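PDB 4JWF: tRNA (guanine(9)-N1)-methyltransferase from Schizosaccharomyces pombe, which transfers a methyl group from S-adenosyl-L-methionine to N1 of guanosine 9 in cytoplasmic tRNA, leaving S-adenosyl-L-homocysteine. Local coordinates for residues A[26-31]-A[66-71]; A[46-51]-A[78-83]; A[115-120]-A[132-137]. One frame throughout, in Å; residues are numbered along the deposited sequence.

Interaction 1. Residues A[26-31]-A[66-71]; sequences VVPSSI and LHPVEL
Val-27 and Ser-29 run alongside Leu-66 to Val-69 in a ladder of backbone bonds, where two loops lead into neighbouring parallel strands, 32-36 and 70-74, in the sheet of this SPOUT-type tRNA methyltransferase domain. The closely packed end lies next to the strands. Here Ile-31 O accepts from Glu-70 N at 3.2 Å, and Val-69 CB presses on the same oxygen at 3.4 Å. Ile-31 CG2 meets Val-69 CG1 obliquely, and both side chains also rest on Leu-192 of helix 181-194. Ser-29 is buried beside them: N donates to Pro-68 O at 2.9 Å, nearly straight at 167°. Its OG lies anti to the backbone N (chi1 170°), where it accepts from Ile-31 N in an ST turn and also bonds to Glu-132. Glu-70 turns its carboxylate to a salt bridge with Arg-97.

The other end faces solvent more. Val-26 and Pro-28 are exposed; Val-26 CG1 touches Pro-68 CD at 3.7 Å, whereas Pro-28 CB comes no nearer to Pro-68 CG than 4.4 Å. Val-27 N donates to Leu-66 O along a bent path. The ring of His-67 carries Leu-66 CG over one face, offset toward the rim, and uses its edge to reach back across the contact: ND1 donates to Val-27 O at 2.8 Å, in the carbonyl plane and on a lone pair, with the oxygen 16° out of the ring plane.

Interaction 2. Residues A[46-51]-A[78-83]; sequences KEINSL and GRLKTR
Ile-48 carries the centre of this helix-helix contact, its CG2 methyl against the backbone of helix 78-88, 3.7 Å from Leu-80 CA and 3.8 Å from Arg-79 O. With chi1 at -71° CG2 stands opposite the backbone N and faces the other helix, while CG1 turns beneath Arg-79 and lies over the centre of one guanidinium face. Leu-80 sends its methyls the other way across: CD2 meets Leu-51 CD2 at 4.1 Å, the two side chains crossing at about a right angle. To one side, the Asn-49 amide stacks on the Arg-83 guanidinium, planes 13° apart, with Asn-49 CG 3.4 Å above the guanidinium plane. Asn-49 OD1 comes 3.1 Å from Arg-83 CD, but its approach to NE is too poorly angled for a hydrogen bond, so stacking carries this pair. A bend at chi2 folds Arg-83 back over the amide.

In the second shell, Asp-45 forms a salt bridge with Arg-79 NH1 and Met-43 O accepts from NH2, which together fix the guanidinium over Ile-48. Asp-40 holds the backbone of the partner segment, its carboxylate oxygens accepting from Arg-79 N and Leu-80 N. The segment axes approach to 9.3 Å and cross at -56°, packing helix 45-63 against helix 78-88, the helices that precede and follow sheet strand 70-74.

Interaction 3. Residues A[115-120]-A[132-137]; sequences KLVYLS and EDKIYI. With SAH (S-adenosyl-L-homocysteine), chain C.
The Tyr-118 ring has Ile-137 CG2 over one face, a CH-pi contact 3.6 Å from the centroid, while at its edge, near the ring plane, lies O2' of S-adenosyl-L-homocysteine. The chi1 of Ile-137 (-56°) sets CG2 opposite the backbone N and over that ring. The Tyr-118 hydroxyl is hydrogen-bonded to Asp-36. On the other side of the sheet Tyr-136 lies beside Val-117, CD1 3.7 Å from Val-117 CB; its hydroxyl is bonded to Asp-131 N. Replacing Tyr-118 with an alanine would probably uncover the Ile-137 methyl, deprive Asp-36 of its hydroxyl partner and open a gap beside the ribose.

Leu-116 joins the Tyr-118 face, setting CD2 3.8 Å from Ile-135 CG2. In this parallel SPOUT-type sheet Lys-115 O accepts from Ile-135 N, Val-117 N donates to Ile-135 O, Val-117 O accepts from Ile-137 N, and Leu-119 N donates to Ile-137 O. Leu-119, part of the S-adenosyl-L-methionine site, accepts from O2' through its O; the modelled 2.5 Å is unusually short and its exact length doubtful.

Strand 135-139 lies between 32-36 and 116-119, and 116-119 between 135-139 and 161-163, with helix 150-158 against Tyr-118 and helix 181-194 against Leu-119.

In the fold
Interaction 3 is the core contact, two adjacent buried strands joined by a regular parallel ladder that ends at the cofactor product. Interactions 1 and 2 are only partly buried. Interaction 1 reaches the same sheet but pairs the approaches to two strands, reaching the first residue of one, so polar backbone bonds share the work with a few apolar touches; interaction 2 joins two helices through side-chain packing, with no backbone hydrogen bonds between them, aliphatic inside and amide on guanidinium at the more open margin. Glu-132 ties interactions 1 and 3 together, bonding to Ser-29 and Ser-30, while Ile-31 packs on Tyr-136. Interaction 2 touches neither and lies across the chain's centre from interaction 3, yet alternates along the chain with interaction 1.

Interaction 1. Residues A[26-31]-A[66-71]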
loop_
_atom_site.group_PDB
_atom_site.type_symbol
_atom_site.label_atom_id
_atom_site.label_comp_id
_atom_site.label_asym_id
_atom_site.label_seq_id
_atom_site.Cartn_x
_atom_site.Cartn_y
_atom_site.Cartn_z
ATOM N N VAL A 26 3.612 21.358 -3.874
ATOM C CA VAL A 26 3.916 19.939 -3.869
ATOM C C VAL A 26 5.413 19.724 -3.621
ATOM O O VAL A 26 6.252 20.217 -4.381
ATOM C CB VAL A 26 3.476 19.276 -5.190
ATOM C CG1 VAL A 26 3.972 17.837 -5.267
ATOM C CG2 VAL A 26 1.956 19.326 -5.331
ATOM N N VAL A 27 5.743 19.013 -2.544
ATOM C CA VAL A 27 7.137 18.634 -2.274
ATOM C C VAL A 27 7.258 17.107 -2.182
ATOM O O VAL A 27 6.834 16.502 -1.192
ATOM C CB VAL A 27 7.724 19.342 -1.008
ATOM C CG1 VAL A 27 9.095 18.753 -0.626
ATOM C CG2 VAL A 27 7.854 20.844 -1.239
ATOM N N PRO A 28 7.829 16.479 -3.225
ATOM C CA PRO A 28 7.956 15.024 -3.252
ATOM C C PRO A 28 8.622 14.452 -2.002
ATOM O O PRO A 28 9.484 15.092 -1.393
ATOM C CB PRO A 28 8.818 14.776 -4.488
ATOM C CG PRO A 28 8.489 15.932 -5.390
ATOM C CD PRO A 28 8.359 17.094 -4.458
ATOM N N SER A 29 8.190 13.258 -1.619
ATOM C CA SER A 29 8.744 12.553 -0.478
ATOM C C SER A 29 9.704 11.477 -0.964
ATOM O O SER A 29 9.596 10.995 -2.101
ATOM C CB SER A 29 7.613 11.932 0.345
ATOM O OG SER A 29 8.110 11.044 1.324
ATOM N N SER A 30 10.644 11.109 -0.098
ATOM C CA SER A 30 11.622 10.071 -0.398
ATOM C C SER A 30 11.143 8.661 -0.057
ATOM O O SER A 30 11.720 7.677 -0.503
ATOM C CB SER A 30 12.932 10.366 0.323
ATOM O OG SER A 30 13.778 11.087 -0.539
ATOM N N ILE A 31 10.093 8.572 0.748
ATOM C CA ILE A 31 9.454 7.299 1.058
ATOM C C ILE A 31 9.131 6.516 -0.215
ATOM O O ILE A 31 8.623 7.078 -1.179
ATOM C CB ILE A 31 8.193 7.537 1.904
ATOM C CG1 ILE A 31 8.619 7.900 3.333
ATOM C CG2 ILE A 31 7.282 6.307 1.904
ATOM C CD1 ILE A 31 7.566 8.581 4.194
ATOM N N LEU A 66 0.179 15.970 -1.750
ATOM C CA LEU A 66 1.084 17.073 -1.469
ATOM C C LEU A 66 2.514 16.552 -1.450
ATOM O O LEU A 66 3.431 17.237 -1.903
ATOM C CB LEU A 66 0.743 17.756 -0.149
ATOM C CG LEU A 66 1.575 18.986 0.224
ATOM C CD1 LEU A 66 1.300 20.141 -0.722
ATOM C CD2 LEU A 66 1.319 19.401 1.675
ATOM N N HIS A 67 2.688 15.334 -0.931
ATOM C CA HIS A 67 3.995 14.665 -0.898
ATOM C C HIS A 67 3.953 13.304 -1.599
ATOM O O HIS A 67 3.882 12.267 -0.942
ATOM C CB HIS A 67 4.483 14.511 0.544
ATOM C CG HIS A 67 4.430 15.777 1.337
ATOM N ND1 HIS A 67 5.368 16.781 1.200
ATOM C CD2 HIS A 67 3.551 16.207 2.273
ATOM C CE1 HIS A 67 5.069 17.775 2.018
ATOM N NE2 HIS A 67 3.969 17.453 2.679
ATOM N N PRO A 68 3.980 13.305 -2.941
ATOM C CA PRO A 68 3.976 12.034 -3.665
ATOM C C PRO A 68 5.179 11.161 -3.291
ATOM O O PRO A 68 6.282 11.673 -3.055
ATOM C CB PRO A 68 4.038 12.454 -5.138
ATOM C CG PRO A 68 4.536 13.852 -5.132
ATOM C CD PRO A 68 4.029 14.459 -3.855
ATOM N N VAL A 69 4.940 9.855 -3.207
ATOM C CA VAL A 69 5.965 8.865 -2.880
ATOM C C VAL A 69 6.399 8.174 -4.160
ATOM O O VAL A 69 5.752 8.321 -5.199
ATOM C CB VAL A 69 5.410 7.789 -1.920
ATOM C CG1 VAL A 69 4.858 8.433 -0.654
ATOM C CG2 VAL A 69 4.328 6.945 -2.623
ATOM N N GLU A 70 7.481 7.408 -4.097
ATOM C CA GLU A 70 7.804 6.516 -5.198
ATOM C C GLU A 70 6.996 5.252 -4.985
ATOM O O GLU A 70 7.169 4.561 -3.986
ATOM C CB GLU A 70 9.312 6.232 -5.263
ATOM C CG GLU A 70 10.148 7.446 -5.711
ATOM C CD GLU A 70 10.010 7.761 -7.207
ATOM O OE1 GLU A 70 9.666 6.852 -8.001
ATOM O OE2 GLU A 70 10.264 8.924 -7.601
ATOM N N LEU A 71 6.087 4.969 -5.911
ATOM C CA LEU A 71 5.201 3.817 -5.792
ATOM C C LEU A 71 5.754 2.628 -6.575
ATOM O O LEU A 71 6.039 2.742 -7.763
ATOM C CB LEU A 71 3.796 4.192 -6.273
ATOM C CG LEU A 71 2.650 3.182 -6.153
ATOM C CD1 LEU A 71 2.490 2.666 -4.722
ATOM C CD2 LEU A 71 1.362 3.824 -6.638
#

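Interaction 2. Residues A[46-51]-A[78-83]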
loop_
_atom_site.group_PDB
_atom_site.type_symbol
_atom_site.label_atom_id
_atom_site.label_comp_id
_atom_site.label_asym_id
_atom_site.label_seq_id
_atom_site.Cartn_x
_atom_site.Cartn_y
_atom_site.Cartn_z
ATOM N N LYS A 46 -13.054 -11.805 -9.697
ATOM C CA LYS A 46 -13.664 -10.599 -9.132
ATOM C C LYS A 46 -12.739 -9.880 -8.143
ATOM O O LYS A 46 -12.771 -8.653 -8.034
ATOM C CB LYS A 46 -14.994 -10.932 -8.453
ATOM C CG LYS A 46 -16.157 -11.063 -9.428
ATOM C CD LYS A 46 -17.422 -11.526 -8.709
ATOM C CE LYS A 46 -18.591 -11.678 -9.677
ATOM N NZ LYS A 46 -19.662 -12.516 -9.068
ATOM N N GLU A 47 -11.923 -10.648 -7.423
ATOM C CA GLU A 47 -10.978 -10.077 -6.471
ATOM C C GLU A 47 -9.792 -9.432 -7.178
ATOM O O GLU A 47 -9.302 -8.396 -6.729
ATOM C CB GLU A 47 -10.537 -11.117 -5.445
ATOM C CG GLU A 47 -11.642 -11.426 -4.427
ATOM C CD GLU A 47 -11.354 -12.634 -3.549
ATOM O OE1 GLU A 47 -10.646 -13.574 -3.986
ATOM O OE2 GLU A 47 -11.863 -12.642 -2.409
ATOM N N ILE A 48 -9.360 -10.030 -8.294
ATOM C CA ILE A 48 -8.318 -9.443 -9.146
ATOM C C ILE A 48 -8.792 -8.102 -9.683
ATOM O O ILE A 48 -8.084 -7.104 -9.574
ATOM C CB ILE A 48 -7.860 -10.398 -10.301
ATOM C CG1 ILE A 48 -7.051 -11.578 -9.742
ATOM C CG2 ILE A 48 -7.033 -9.666 -11.353
ATOM C CD1 ILE A 48 -5.748 -11.187 -9.062
ATOM N N ASN A 49 -10.007 -8.078 -10.216
ATOM C CA ASN A 49 -10.572 -6.863 -10.803
ATOM C C ASN A 49 -10.762 -5.744 -9.777
ATOM O O ASN A 49 -10.492 -4.567 -10.055
ATOM C CB ASN A 49 -11.886 -7.181 -11.520
ATOM C CG ASN A 49 -11.714 -8.203 -12.644
ATOM O OD1 ASN A 49 -10.595 -8.624 -12.965
ATOM N ND2 ASN A 49 -12.827 -8.604 -13.246
ATOM N N SER A 50 -11.221 -6.126 -8.594
ATOM C CA SER A 50 -11.346 -5.208 -7.475
ATOM C C SER A 50 -9.973 -4.658 -7.097
ATOM O O SER A 50 -9.804 -3.445 -6.981
ATOM C CB SER A 50 -11.998 -5.915 -6.285
ATOM O OG SER A 50 -11.951 -5.086 -5.139
ATOM N N LEU A 51 -8.986 -5.543 -6.953
ATOM C CA LEU A 51 -7.622 -5.112 -6.636
ATOM C C LEU A 51 -7.019 -4.197 -7.697
ATOM O O LEU A 51 -6.366 -3.208 -7.373
ATOM C CB LEU A 51 -6.703 -6.313 -6.355
ATOM C CG LEU A 51 -5.209 -6.015 -6.156
ATOM C CD1 LEU A 51 -4.945 -5.098 -4.938
ATOM C CD2 LEU A 51 -4.430 -7.308 -6.056
ATOM N N GLY A 78 0.933 -11.825 -14.043
ATOM C CA GLY A 78 -0.240 -12.686 -13.943
ATOM C C GLY A 78 -1.533 -11.992 -14.309
ATOM O O GLY A 78 -1.530 -11.006 -15.042
ATOM N N ARG A 79 -2.642 -12.499 -13.773
ATOM C CA ARG A 79 -3.965 -11.957 -14.068
ATOM C C ARG A 79 -4.123 -10.472 -13.741
ATOM O O ARG A 79 -4.857 -9.760 -14.427
ATOM C CB ARG A 79 -5.046 -12.749 -13.341
ATOM C CG ARG A 79 -5.214 -14.180 -13.821
ATOM C CD ARG A 79 -6.260 -14.871 -12.986
ATOM N NE ARG A 79 -5.758 -15.180 -11.646
ATOM C CZ ARG A 79 -6.525 -15.512 -10.612
ATOM N NH1 ARG A 79 -7.841 -15.569 -10.738
ATOM N NH2 ARG A 79 -5.974 -15.772 -9.443
ATOM N N LEU A 80 -3.461 -10.002 -12.688
ATOM C CA LEU A 80 -3.581 -8.599 -12.314
ATOM C C LEU A 80 -3.065 -7.713 -13.450
ATOM O O LEU A 80 -3.732 -6.748 -13.846
ATOM C CB LEU A 80 -2.841 -8.313 -11.006
ATOM C CG LEU A 80 -2.881 -6.884 -10.467
ATOM C CD1 LEU A 80 -4.305 -6.466 -10.121
ATOM C CD2 LEU A 80 -1.974 -6.756 -9.252
ATOM N N LYS A 81 -1.889 -8.068 -13.970
ATOM C CA LYS A 81 -1.259 -7.355 -15.071
ATOM C C LYS A 81 -2.164 -7.314 -16.296
ATOM O O LYS A 81 -2.368 -6.253 -16.887
ATOM C CB LYS A 81 0.074 -8.012 -15.432
ATOM C CG LYS A 81 0.861 -7.321 -16.541
ATOM C CD LYS A 81 2.207 -7.985 -16.724
ATOM C CE LYS A 81 2.702 -7.802 -18.135
ATOM N NZ LYS A 81 3.239 -6.429 -18.356
ATOM N N THR A 82 -2.697 -8.478 -16.656
ATOM C CA THR A 82 -3.588 -8.626 -17.795
ATOM C C THR A 82 -4.825 -7.750 -17.619
ATOM O O THR A 82 -5.243 -7.059 -18.551
ATOM C CB THR A 82 -3.979 -10.122 -17.995
ATOM O OG1 THR A 82 -2.862 -10.834 -18.530
ATOM C CG2 THR A 82 -5.158 -10.276 -18.939
ATOM N N ARG A 83 -5.402 -7.778 -16.422
ATOM C CA ARG A 83 -6.590 -6.992 -16.127
ATOM C C ARG A 83 -6.310 -5.501 -16.244
ATOM O O ARG A 83 -7.120 -4.763 -16.808
ATOM C CB ARG A 83 -7.152 -7.338 -14.748
ATOM C CG ARG A 83 -8.302 -6.463 -14.307
ATOM C CD ARG A 83 -9.545 -6.684 -15.150
ATOM N NE ARG A 83 -10.622 -5.794 -14.726
ATOM C CZ ARG A 83 -11.843 -5.754 -15.261
ATOM N NH1 ARG A 83 -12.171 -6.557 -16.258
ATOM N NH2 ARG A 83 -12.739 -4.897 -14.789
#

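Interaction 3. Residues A[115-120]-A[132-137]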
loop_
_atom_site.group_PDB
_atom_site.type_symbol
_atom_site.label_atom_id
_atom_site.label_comp_id
_atom_site.label_asym_id
_atom_site.label_seq_id
_atom_site.Cartn_x
_atom_site.Cartn_y
_atom_site.Cartn_z
ATOM N N LYS A 115 15.374 -1.416 5.653
ATOM C CA LYS A 115 14.428 -0.309 5.503
ATOM C C LYS A 115 13.005 -0.763 5.178
ATOM O O LYS A 115 12.088 0.061 5.098
ATOM C CB LYS A 115 14.916 0.663 4.429
ATOM C CG LYS A 115 16.126 1.482 4.843
ATOM C CD LYS A 115 17.061 1.669 3.658
ATOM C CE LYS A 115 18.230 2.597 3.973
ATOM N NZ LYS A 115 18.999 2.894 2.724
ATOM N N LEU A 116 12.818 -2.066 4.997
ATOM C CA LEU A 116 11.497 -2.596 4.676
ATOM C C LEU A 116 10.626 -2.641 5.919
ATOM O O LEU A 116 11.079 -3.064 6.975
ATOM C CB LEU A 116 11.599 -3.988 4.035
ATOM C CG LEU A 116 12.427 -4.084 2.743
ATOM C CD1 LEU A 116 12.753 -5.523 2.402
ATOM C CD2 LEU A 116 11.741 -3.387 1.559
ATOM N N VAL A 117 9.388 -2.166 5.792
ATOM C CA VAL A 117 8.374 -2.350 6.815
ATOM C C VAL A 117 7.107 -2.851 6.141
ATOM O O VAL A 117 6.509 -2.153 5.332
ATOM C CB VAL A 117 8.068 -1.050 7.619
ATOM C CG1 VAL A 117 6.920 -1.272 8.595
ATOM C CG2 VAL A 117 9.290 -0.562 8.372
ATOM N N TYR A 118 6.699 -4.066 6.485
ATOM C CA TYR A 118 5.471 -4.624 5.961
ATOM C C TYR A 118 4.310 -4.216 6.838
ATOM O O TYR A 118 4.233 -4.610 7.990
ATOM C CB TYR A 118 5.560 -6.148 5.882
ATOM C CG TYR A 118 4.773 -6.757 4.738
ATOM C CD1 TYR A 118 5.422 -7.512 3.749
ATOM C CD2 TYR A 118 3.382 -6.582 4.634
ATOM C CE1 TYR A 118 4.718 -8.082 2.695
ATOM C CE2 TYR A 118 2.663 -7.139 3.569
ATOM C CZ TYR A 118 3.341 -7.886 2.609
ATOM O OH TYR A 118 2.660 -8.451 1.566
ATOM N N LEU A 119 3.395 -3.424 6.295
ATOM C CA LEU A 119 2.206 -3.060 7.037
ATOM C C LEU A 119 1.285 -4.265 7.140
ATOM O O LEU A 119 1.016 -4.937 6.142
ATOM C CB LEU A 119 1.496 -1.883 6.389
ATOM C CG LEU A 119 2.299 -0.585 6.361
ATOM C CD1 LEU A 119 1.619 0.429 5.469
ATOM C CD2 LEU A 119 2.490 -0.015 7.766
ATOM N N SER A 120 0.837 -4.559 8.357
ATOM C CA SER A 120 -0.083 -5.672 8.589
ATOM C C SER A 120 -0.954 -5.399 9.798
ATOM O O SER A 120 -0.471 -4.920 10.811
ATOM C CB SER A 120 0.680 -6.982 8.801
ATOM O OG SER A 120 -0.190 -7.994 9.280
ATOM N N GLU A 132 11.176 9.063 6.271
ATOM C CA GLU A 132 11.575 9.332 4.879
ATOM C C GLU A 132 12.559 8.297 4.308
ATOM O O GLU A 132 12.619 8.102 3.096
ATOM C CB GLU A 132 12.137 10.761 4.720
ATOM C CG GLU A 132 11.106 11.907 4.880
ATOM C CD GLU A 132 10.182 12.098 3.664
ATOM O OE1 GLU A 132 10.683 12.190 2.516
ATOM O OE2 GLU A 132 8.944 12.173 3.864
ATOM N N ASP A 133 13.316 7.631 5.178
ATOM C CA ASP A 133 14.290 6.614 4.741
ATOM C C ASP A 133 13.706 5.186 4.571
ATOM O O ASP A 133 14.365 4.287 4.034
ATOM C CB ASP A 133 15.498 6.594 5.690
ATOM C CG ASP A 133 15.110 6.340 7.147
ATOM O OD1 ASP A 133 14.103 6.918 7.623
ATOM O OD2 ASP A 133 15.824 5.566 7.829
ATOM N N LYS A 134 12.470 4.988 5.020
ATOM C CA LYS A 134 11.873 3.653 5.056
ATOM C C LYS A 134 11.082 3.292 3.791
ATOM O O LYS A 134 10.737 4.161 2.981
ATOM C CB LYS A 134 10.995 3.486 6.307
ATOM C CG LYS A 134 11.766 3.456 7.626
ATOM C CD LYS A 134 12.352 2.082 7.921
ATOM C CE LYS A 134 13.671 2.173 8.682
ATOM N NZ LYS A 134 13.567 2.927 9.965
ATOM N N ILE A 135 10.814 1.995 3.647
ATOM C CA ILE A 135 10.116 1.434 2.502
ATOM C C ILE A 135 8.929 0.636 3.033
ATOM O O ILE A 135 9.107 -0.434 3.610
ATOM C CB ILE A 135 11.044 0.510 1.678
ATOM C CG1 ILE A 135 12.310 1.256 1.225
ATOM C CG2 ILE A 135 10.300 -0.076 0.504
ATOM C CD1 ILE A 135 13.482 0.335 0.878
ATOM N N TYR A 136 7.722 1.162 2.854
ATOM C CA TYR A 136 6.523 0.529 3.413
ATOM C C TYR A 136 5.821 -0.328 2.378
ATOM O O TYR A 136 5.626 0.090 1.229
ATOM C CB TYR A 136 5.572 1.562 4.038
ATOM C CG TYR A 136 6.268 2.399 5.091
ATOM C CD1 TYR A 136 6.328 1.976 6.417
ATOM C CD2 TYR A 136 6.907 3.593 4.752
ATOM C CE1 TYR A 136 6.992 2.723 7.385
ATOM C CE2 TYR A 136 7.575 4.354 5.714
ATOM C CZ TYR A 136 7.614 3.913 7.025
ATOM O OH TYR A 136 8.276 4.657 7.982
ATOM N N ILE A 137 5.466 -1.538 2.804
ATOM C CA ILE A 137 4.871 -2.532 1.936
ATOM C C ILE A 137 3.413 -2.729 2.290
ATOM O O ILE A 137 3.065 -2.885 3.463
ATOM C CB ILE A 137 5.620 -3.886 2.037
ATOM C CG1 ILE A 137 7.112 -3.685 1.730
ATOM C CG2 ILE A 137 4.984 -4.933 1.101
ATOM C CD1 ILE A 137 8.019 -4.789 2.272
HETATM N N SAH C . -5.374 -11.097 5.115
HETATM C CA SAH C . -4.562 -9.980 4.542
HETATM C CB SAH C . -5.339 -8.664 4.660
HETATM C CG SAH C . -5.461 -7.969 3.310
HETATM S SD SAH C . -5.877 -6.254 3.473
HETATM C C SAH C . -3.250 -9.918 5.279
HETATM O O SAH C . -2.800 -10.906 5.861
HETATM O OXT SAH C . -2.576 -8.888 5.337
HETATM C "C5'" SAH C . -4.733 -5.559 2.317
HETATM C "C4'" SAH C . -3.397 -5.044 2.891
HETATM O "O4'" SAH C . -3.544 -3.752 3.488
HETATM C "C3'" SAH C . -2.708 -5.911 3.937
HETATM O "O3'" SAH C . -1.778 -6.809 3.347
HETATM C "C2'" SAH C . -1.975 -4.933 4.825
HETATM O "O2'" SAH C . -0.663 -4.670 4.330
HETATM C "C1'" SAH C . -2.726 -3.642 4.658
HETATM N N9 SAH C . -3.568 -3.367 5.850
HETATM C C8 SAH C . -4.909 -3.510 5.942
HETATM N N7 SAH C . -5.366 -3.133 7.169
HETATM C C5 SAH C . -4.288 -2.739 7.880
HETATM C C6 SAH C . -4.036 -2.212 9.241
HETATM N N6 SAH C . -5.060 -2.039 10.111
HETATM N N1 SAH C . -2.765 -1.912 9.592
HETATM C C2 SAH C . -1.725 -2.078 8.745
HETATM N N3 SAH C . -1.880 -2.550 7.491
HETATM C C4 SAH C . -3.112 -2.890 7.009
#